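Local coordinates for protein putative phosphohydrolase (Shewanella amazonensis, PDB 3M1T) that is probably a phosphohydrolase-like signalling protein, built around an HDOD domain of the HD phosphodiesterase clan, whose substrate and exact role are not established, at residues 116-121 with 130-135; 201-206 with 220-225. One frame throughout, in Å; residues are numbered along the deposited sequence. Where two conformers were deposited one is given.

Contact 1: 116-121 with 130-135; sequences ICQELA and EAFTCG
The amide of Gln118 meets the ring of Phe132 at a slant, the two planes 34° apart. NE2 of Gln118 sits nearer the CB end, 3.8 Å from Phe132 CB. OE1, on the same side of the ring, is 4.0 Å from Phe132 CD2. Gln118 leaves its helix with CG anti to the backbone N (chi1 -166°), and the extended chain carries its amide alongside the base of the ring. Phe132 also touches Phe111, Ala114 and Ile115 of its partner helix 103-124, and Thr84 of helix 79-94. Phenylalanine suits this buried, apolar place; glutamine, long and polar, suits a partly exposed position and does its touching with the amide end.

Next to this pair the helices meet through small residues. Ala131 CB points at the other helix and lies 3.4 Å from Cys117 O. The same methyl is 3.7 Å from Ala121 CB, and Cys117 CB rests on the backbone at Ala131 O. The small side chains of Ala121, Ala131 and Cys117 are consistent with axes only 7.4 Å apart, at 152° between their directions, nearly antiparallel. Helices 103-124 and 128-137 thus form a helical hairpin; helix 213-227 packs on Ile116 and Cys117, and helix 193-200 covers Glu130, Thr133 and Cys134.

Contact 2: 201-206 with 220-225; sequences FQNHPK and MAKQIA
Lys222 reaches out from its helix and crosses both Gln202 and Asn203 at about a right angle, and touches them almost wholly through its ammonium end, while the chains themselves hardly run together. NZ donates a hydrogen bond to Gln202 OE1 at 2.8 Å. The donor lies in the carbonyl plane on a lone pair, with a C=O...N angle of 129°, close to the direction in which an sp2 oxygen accepts best. The lysine chain bends at chi3 (69°), which draws CE up to 3.4 Å from the same oxygen. Asn203 OD1 is likewise 2.8 Å from NZ, giving the ammonium group a second polar oxygen close by.

Gln202 sends CG between its own backbone N and carbonyl carbon (chi1 67°), and from there the extended chain presents the amide to the lysine. Its other end is held too: NE2 donates to the carbonyl oxygens of Ile199 and His138, which fixes the amide's rotation and leaves OE1 turned to Lys222. Residues 201-204 form a type I beta turn just after helix 193-200, closed by a 2.9 Å bond from His204 N to Phe201 O; Gln202 and Asn203 are its two central residues, and both present amides to helix 213-227. Pro205 then opens a short 3-10 segment. Long, flexible lysine is suited to bridging this gap, since the nearest alpha carbons, those of Gln202 and Lys222, are 8.7 Å apart. A water accepts from Asn203 ND2 at 2.9 Å and, weakly, from Lys222 NZ at 3.4 Å.

How the contacts relate
Helix 213-227 joins the two contacts, whose centres lie 12 Å apart. One side of its 220-225 segment packs on helix 103-124 of contact 1: Ala221 CB lies 3.5 Å from Cys117 SG and 3.6 Å from Ile116 CG2, and Ile224 CG2 is 3.7 Å from Ile116 CD1. From the same turns Lys222 reaches to the 201-206 loop. Contact 1 is largely apolar and mostly buried, contact 2 polar and partly buried. His138 links them again: its ND1 is hydrogen-bonded to Gly135 O, its carbonyl oxygen accepts from Gln202 NE2, and Lys222 touches it. Both segments of contact 1 precede those of contact 2 in the sequence.

Contact 1: 116-121 with 130-135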
# COMPACT_ATOMS: atom_id res chain seq x y z
N ILE A 116 3.48 2.93 -8.84
CA ILE A 116 4.23 1.95 -9.62
C ILE A 116 3.40 0.68 -9.83
O ILE A 116 3.24 0.20 -10.95
CB ILE A 116 5.61 1.62 -9.01
CG1 ILE A 116 6.53 2.85 -8.98
CG2 ILE A 116 6.30 0.45 -9.81
CD1 ILE A 116 7.67 2.70 -7.97
N CYS A 117 2.80 0.16 -8.75
CA CYS A 117 1.97 -1.04 -8.90
C CYS A 117 0.82 -0.85 -9.92
O CYS A 117 0.49 -1.73 -10.69
CB CYS A 117 1.35 -1.40 -7.55
SG CYS A 117 2.48 -2.13 -6.37
N GLN A 118 0.16 0.29 -9.86
CA GLN A 118 -0.91 0.60 -10.78
C GLN A 118 -0.49 0.50 -12.25
O GLN A 118 -1.25 0.01 -13.10
CB GLN A 118 -1.44 2.00 -10.46
CG GLN A 118 -2.76 2.33 -11.09
CD GLN A 118 -3.33 3.65 -10.58
OE1 GLN A 118 -2.67 4.69 -10.65
NE2 GLN A 118 -4.57 3.60 -10.06
N GLU A 119 0.71 1.00 -12.55
CA GLU A 119 1.28 0.93 -13.88
C GLU A 119 1.60 -0.53 -14.26
O GLU A 119 1.34 -0.96 -15.37
CB GLU A 119 2.57 1.74 -13.94
CG GLU A 119 3.29 1.68 -15.28
CD GLU A 119 2.46 2.16 -16.47
OE1 GLU A 119 1.57 3.04 -16.28
OE2 GLU A 119 2.75 1.70 -17.60
N LEU A 120 2.16 -1.27 -13.32
CA LEU A 120 2.43 -2.69 -13.58
C LEU A 120 1.13 -3.44 -13.91
O LEU A 120 1.11 -4.28 -14.81
CB LEU A 120 3.14 -3.36 -12.39
CG LEU A 120 4.45 -2.74 -11.96
CD1 LEU A 120 5.08 -3.47 -10.76
CD2 LEU A 120 5.47 -2.64 -13.11
N ALA A 121 0.07 -3.16 -13.15
CA ALA A 121 -1.23 -3.80 -13.38
C ALA A 121 -1.80 -3.51 -14.77
O ALA A 121 -2.39 -4.37 -15.44
CB ALA A 121 -2.26 -3.32 -12.31
N GLU A 130 -6.96 -1.95 -7.99
CA GLU A 130 -6.67 -2.96 -7.00
C GLU A 130 -5.18 -2.94 -6.62
O GLU A 130 -4.81 -3.05 -5.44
CB GLU A 130 -7.08 -4.36 -7.53
CG GLU A 130 -6.70 -5.48 -6.63
CD GLU A 130 -6.69 -6.82 -7.37
OE1 GLU A 130 -5.94 -7.05 -8.38
OE2 GLU A 130 -7.46 -7.64 -6.89
N ALA A 131 -4.30 -2.81 -7.62
CA ALA A 131 -2.88 -2.77 -7.35
C ALA A 131 -2.49 -1.52 -6.57
O ALA A 131 -1.67 -1.57 -5.67
CB ALA A 131 -2.08 -2.85 -8.68
N PHE A 132 -3.11 -0.40 -6.92
CA PHE A 132 -2.86 0.84 -6.16
C PHE A 132 -3.22 0.62 -4.67
O PHE A 132 -2.45 0.96 -3.75
CB PHE A 132 -3.66 2.01 -6.75
CG PHE A 132 -3.34 3.32 -6.09
CD1 PHE A 132 -3.96 3.71 -4.92
CD2 PHE A 132 -2.40 4.17 -6.66
CE1 PHE A 132 -3.62 4.93 -4.30
CE2 PHE A 132 -2.08 5.42 -6.07
CZ PHE A 132 -2.67 5.77 -4.89
N THR A 133 -4.38 0.01 -4.43
CA THR A 133 -4.80 -0.21 -3.07
C THR A 133 -3.89 -1.14 -2.31
O THR A 133 -3.60 -0.94 -1.14
CB THR A 133 -6.30 -0.67 -3.02
OG1 THR A 133 -7.11 0.37 -3.56
CG2 THR A 133 -6.77 -0.96 -1.59
N CYS A 134 -3.42 -2.18 -2.97
CA CYS A 134 -2.47 -3.08 -2.39
C CYS A 134 -1.21 -2.30 -1.95
O CYS A 134 -0.72 -2.50 -0.86
CB CYS A 134 -2.15 -4.18 -3.39
SG CYS A 134 -1.37 -5.63 -2.62
N GLY A 135 -0.72 -1.40 -2.82
CA GLY A 135 0.35 -0.52 -2.45
C GLY A 135 0.07 0.34 -1.22
O GLY A 135 0.92 0.41 -0.31

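Contact 2: 201-206 with 220-225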
# COMPACT_ATOMS: atom_id res chain seq x y z
N PHE A 201 2.60 -11.95 0.70
CA PHE A 201 3.73 -12.55 -0.02
C PHE A 201 4.66 -11.52 -0.64
O PHE A 201 5.54 -11.89 -1.42
CB PHE A 201 3.23 -13.53 -1.08
CG PHE A 201 2.88 -14.88 -0.53
CD1 PHE A 201 3.87 -15.83 -0.33
CD2 PHE A 201 1.58 -15.16 -0.18
CE1 PHE A 201 3.57 -17.05 0.23
CE2 PHE A 201 1.25 -16.38 0.39
CZ PHE A 201 2.26 -17.32 0.57
N GLN A 202 4.53 -10.24 -0.27
CA GLN A 202 5.33 -9.19 -0.90
C GLN A 202 6.86 -9.43 -0.91
O GLN A 202 7.55 -8.85 -1.74
CB GLN A 202 5.02 -7.85 -0.27
CG GLN A 202 5.47 -7.73 1.19
CD GLN A 202 5.04 -6.43 1.79
OE1 GLN A 202 5.74 -5.41 1.74
NE2 GLN A 202 3.78 -6.41 2.32
N ASN A 203 7.37 -10.11 0.11
CA ASN A 203 8.84 -10.35 0.24
C ASN A 203 9.30 -11.67 -0.32
O ASN A 203 10.54 -11.87 -0.44
CB ASN A 203 9.22 -10.24 1.70
CG ASN A 203 8.99 -8.86 2.25
OD1 ASN A 203 9.25 -7.87 1.56
ND2 ASN A 203 8.45 -8.78 3.46
N HIS A 204 8.34 -12.51 -0.73
CA HIS A 204 8.58 -13.84 -1.28
C HIS A 204 7.57 -14.24 -2.29
O HIS A 204 6.93 -15.28 -2.17
CB HIS A 204 8.59 -14.86 -0.17
CG HIS A 204 9.76 -14.69 0.74
ND1 HIS A 204 11.04 -15.01 0.34
CD2 HIS A 204 9.86 -14.19 1.99
CE1 HIS A 204 11.88 -14.74 1.32
NE2 HIS A 204 11.18 -14.24 2.33
N PRO A 205 7.44 -13.45 -3.34
CA PRO A 205 6.35 -13.76 -4.27
C PRO A 205 6.42 -15.11 -4.96
O PRO A 205 5.39 -15.75 -5.20
CB PRO A 205 6.40 -12.61 -5.28
CG PRO A 205 7.79 -12.13 -5.19
CD PRO A 205 8.17 -12.24 -3.75
N LYS A 206 7.66 -15.58 -5.25
CA LYS A 206 7.75 -16.84 -5.93
C LYS A 206 7.39 -18.05 -5.04
O LYS A 206 7.23 -19.14 -5.57
CB LYS A 206 9.15 -17.00 -6.59
CG LYS A 206 9.38 -15.96 -7.65
CD LYS A 206 10.69 -16.18 -8.51
CE LYS A 206 11.89 -15.89 -7.69
NZ LYS A 206 13.03 -15.47 -8.59
N MSE A 220 8.29 -6.02 -6.96
CA MSE A 220 8.92 -5.25 -8.02
C MSE A 220 8.88 -3.75 -7.72
O MSE A 220 9.91 -3.05 -7.74
CB MSE A 220 8.28 -5.58 -9.35
CG MSE A 220 8.79 -4.70 -10.49
SE MSE A 220 8.61 -5.66 -12.16
CE MSE A 220 9.75 -4.49 -13.26
N ALA A 221 7.69 -3.26 -7.34
CA ALA A 221 7.45 -1.84 -7.08
C ALA A 221 8.29 -1.37 -5.89
O ALA A 221 8.86 -0.27 -5.90
CB ALA A 221 5.95 -1.60 -6.86
N LYS A 222 8.38 -2.20 -4.84
CA LYS A 222 9.19 -1.85 -3.67
C LYS A 222 10.67 -1.67 -3.99
O LYS A 222 11.31 -0.77 -3.47
CB LYS A 222 9.04 -2.89 -2.57
CG LYS A 222 7.69 -2.88 -1.90
CD LYS A 222 7.56 -4.04 -0.95
CE LYS A 222 8.46 -3.93 0.28
NZ LYS A 222 8.47 -5.18 1.09
N GLN A 223 11.18 -2.58 -4.80
CA GLN A 223 12.59 -2.55 -5.22
C GLN A 223 12.84 -1.34 -6.09
O GLN A 223 13.87 -0.66 -5.91
CB GLN A 223 12.97 -3.86 -5.88
CG GLN A 223 14.54 -3.95 -6.10
CD GLN A 223 15.09 -5.31 -6.40
OE1 GLN A 223 14.41 -6.33 -6.26
NE2 GLN A 223 16.37 -5.36 -6.88
N ILE A 224 11.91 -1.01 -6.97
CA ILE A 224 12.05 0.15 -7.85
C ILE A 224 12.08 1.41 -7.02
O ILE A 224 12.94 2.29 -7.19
CB ILE A 224 10.87 0.21 -8.86
CG1 ILE A 224 10.94 -0.97 -9.88
CG2 ILE A 224 10.82 1.55 -9.54
CD1 ILE A 224 9.72 -1.05 -10.81
N ALA A 225 11.16 1.49 -6.05
CA ALA A 225 11.07 2.68 -5.21
C ALA A 225 12.32 2.81 -4.37
O ALA A 225 12.81 3.92 -4.19
CB ALA A 225 9.81 2.64 -4.31
O HOH W 1 8.13 -6.06 4.39